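Local coordinates for protein dihydroorotase (Saccharomyces cerevisiae S288C, PDB 6L0A) that catalyses the reversible, zinc-dependent interconversion of N-carbamoyl-L-aspartate and dihydroorotate, the third step of de novo pyrimidine biosynthesis, at residues T49-D52 against R53-E56. Residues are numbered along the deposited sequence; the frame is centred on the assembly and turned at random.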
ATOM      1  N   THR C  49     -21.549   6.913  22.542  1.00 15.33           N
ATOM      2  CA  THR C  49     -21.847   5.826  23.463  1.00 18.25           C
ATOM      3  C   THR C  49     -22.923   6.204  24.474  1.00 22.05           C
ATOM      4  O   THR C  49     -23.109   5.474  25.454  1.00 23.82           O
ATOM      5  CB  THR C  49     -20.586   5.391  24.217  1.00 22.27           C
ATOM      6  OG1 THR C  49     -20.147   6.466  25.065  1.00 23.08           O
ATOM      7  CG2 THR C  49     -19.463   5.033  23.241  1.00 18.78           C
ATOM      8  N   THR C  50     -23.611   7.330  24.289  1.00 22.30           N
ATOM      9  CA  THR C  50     -24.633   7.754  25.232  1.00 21.87           C
ATOM     10  C   THR C  50     -25.900   8.156  24.491  1.00 23.59           C
ATOM     11  O   THR C  50     -25.871   8.585  23.331  1.00 19.99           O
ATOM     12  CB  THR C  50     -24.147   8.911  26.116  1.00 24.28           C
ATOM     13  OG1 THR C  50     -23.856  10.055  25.306  1.00 22.94           O
ATOM     14  CG2 THR C  50     -22.902   8.499  26.912  1.00 26.15           C
ATOM     15  N   LEU C  51     -27.020   8.001  25.193  1.00 21.06           N
ATOM     16  CA  LEU C  51     -28.326   8.274  24.611  1.00 21.41           C
ATOM     17  C   LEU C  51     -28.448   9.722  24.158  1.00 20.21           C
ATOM     18  O   LEU C  51     -28.906  10.001  23.045  1.00 21.91           O
ATOM     19  CB  LEU C  51     -29.406   7.942  25.638  1.00 28.31           C
ATOM     20  CG  LEU C  51     -30.832   7.781  25.123  1.00 34.75           C
ATOM     21  CD1 LEU C  51     -30.856   6.885  23.911  1.00 29.34           C
ATOM     22  CD2 LEU C  51     -31.706   7.216  26.222  1.00 32.95           C
ATOM     23  N   ASP C  52     -28.077  10.668  25.023  1.00 24.44           N
ATOM     24  CA  ASP C  52     -28.283  12.071  24.676  1.00 25.47           C
ATOM     25  C   ASP C  52     -27.431  12.478  23.477  1.00 25.37           C
ATOM     26  O   ASP C  52     -27.880  13.257  22.629  1.00 22.17           O
ATOM     27  CB  ASP C  52     -27.993  12.958  25.887  1.00 29.05           C
ATOM     28  CG  ASP C  52     -29.044  12.804  26.981  1.00 37.39           C
ATOM     29  OD1 ASP C  52     -30.183  12.395  26.664  1.00 39.77           O
ATOM     30  OD2 ASP C  52     -28.733  13.087  28.161  1.00 48.63           O
ATOM     31  N   ARG C  53     -26.212  11.933  23.375  1.00 24.08           N
ATOM     32  CA  ARG C  53     -25.327  12.266  22.260  1.00 20.81           C
ATOM     33  C   ARG C  53     -25.901  11.792  20.925  1.00 17.12           C
ATOM     34  O   ARG C  53     -25.863  12.529  19.933  1.00 18.49           O
ATOM     35  CB  ARG C  53     -23.951  11.649  22.505  1.00 24.34           C
ATOM     36  CG  ARG C  53     -22.851  12.049  21.536  1.00 30.40           C
ATOM     37  CD  ARG C  53     -21.507  12.068  22.280  1.00 39.94           C
ATOM     38  NE  ARG C  53     -20.331  12.022  21.405  1.00 30.88           N
ATOM     39  CZ  ARG C  53     -19.997  13.013  20.590  1.00 28.49           C
ATOM     40  NH1 ARG C  53     -20.749  14.107  20.538  1.00 38.57           N
ATOM     41  NH2 ARG C  53     -18.923  12.918  19.825  1.00 24.10           N
ATOM     42  N   VAL C  54     -26.435  10.569  20.876  1.00 18.24           N
ATOM     43  CA  VAL C  54     -26.948  10.059  19.609  1.00 20.84           C
ATOM     44  C   VAL C  54     -28.236  10.767  19.220  1.00 18.52           C
ATOM     45  O   VAL C  54     -28.509  10.952  18.027  1.00 17.44           O
ATOM     46  CB  VAL C  54     -27.133   8.531  19.667  1.00 18.14           C
ATOM     47  CG1 VAL C  54     -28.383   8.148  20.450  1.00 19.72           C
ATOM     48  CG2 VAL C  54     -27.182   7.944  18.241  1.00 16.25           C
ATOM     49  N   ILE C  55     -29.046  11.180  20.202  1.00 19.69           N
ATOM     50  CA  ILE C  55     -30.261  11.925  19.892  1.00 20.21           C
ATOM     51  C   ILE C  55     -29.914  13.300  19.339  1.00 19.82           C
ATOM     52  O   ILE C  55     -30.453  13.724  18.311  1.00 23.16           O
ATOM     53  CB  ILE C  55     -31.162  12.028  21.137  1.00 21.27           C
ATOM     54  CG1 ILE C  55     -31.803  10.678  21.444  1.00 24.01           C
ATOM     55  CG2 ILE C  55     -32.256  13.094  20.919  1.00 28.32           C
ATOM     56  CD1 ILE C  55     -32.476  10.622  22.802  1.00 28.90           C
ATOM     57  N   GLU C  56     -28.999  14.017  20.005  1.00 20.83           N
ATOM     58  CA  GLU C  56     -28.636  15.348  19.530  1.00 23.85           C
ATOM     59  C   GLU C  56     -27.889  15.285  18.200  1.00 22.92           C
ATOM     60  O   GLU C  56     -28.058  16.174  17.360  1.00 20.08           O
ATOM     61  CB  GLU C  56     -27.812  16.087  20.588  1.00 23.96           C
ATOM     62  CG  GLU C  56     -28.621  16.486  21.825  1.00 33.09           C
ATOM     63  CD  GLU C  56     -29.776  17.444  21.505  1.00 44.72           C
ATOM     64  OE1 GLU C  56     -30.951  17.069  21.736  1.00 41.97           O
ATOM     65  OE2 GLU C  56     -29.508  18.570  21.030  1.00 41.38           O
TER
HETATM   66  O   HOH W   1     -30.143  14.810  23.964  1.00 38.00           O
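Ile-55 reaches back one helical turn alongside the carbonyl oxygen of Leu-51. CB stands 3.6 Å from Leu-51 O. With CG1 anti to its own carbonyl carbon (chi1 -72°), the longer branch is directed back toward the start of the helix, which brings CG1 to 3.4 Å from the same Leu-51 O. The extended second torsion then carries CD1 past that oxygen to its tip contact, 4.0 Å from Leu-51 CG, where the two apolar side chains cross at a slant. Leu-51 O also accepts the Ile-55 N-H at 3.1 Å; the aliphatic branch packed beside it probably helps to shield that oxygen from water. From another side Val-54 CG1 comes to 3.2 Å from Leu-51 O, while Val-54 N donates to Thr-50 O.

Thr-50 holds the N-cap position; its OG1 lies 3.2 Å from Arg-53 CB, a contact with carbon. Arg-53 NH2, by contrast, donates a hydrogen bond to Pro-46 O in the preceding loop. At the exposed edge Asp-52 O takes two donors, Glu-56 N at 3.0 Å and a water that also donates to Glu-56 OE1. Three successive i+4 to i N-H...O bonds, with N-H...O angles of 158° to 167°, mark the opening turns of an alpha-helix, here helix 51-64, which links strands 37-40 and 69-71 in a beta-alpha-beta unit of the amidohydrolase TIM barrel.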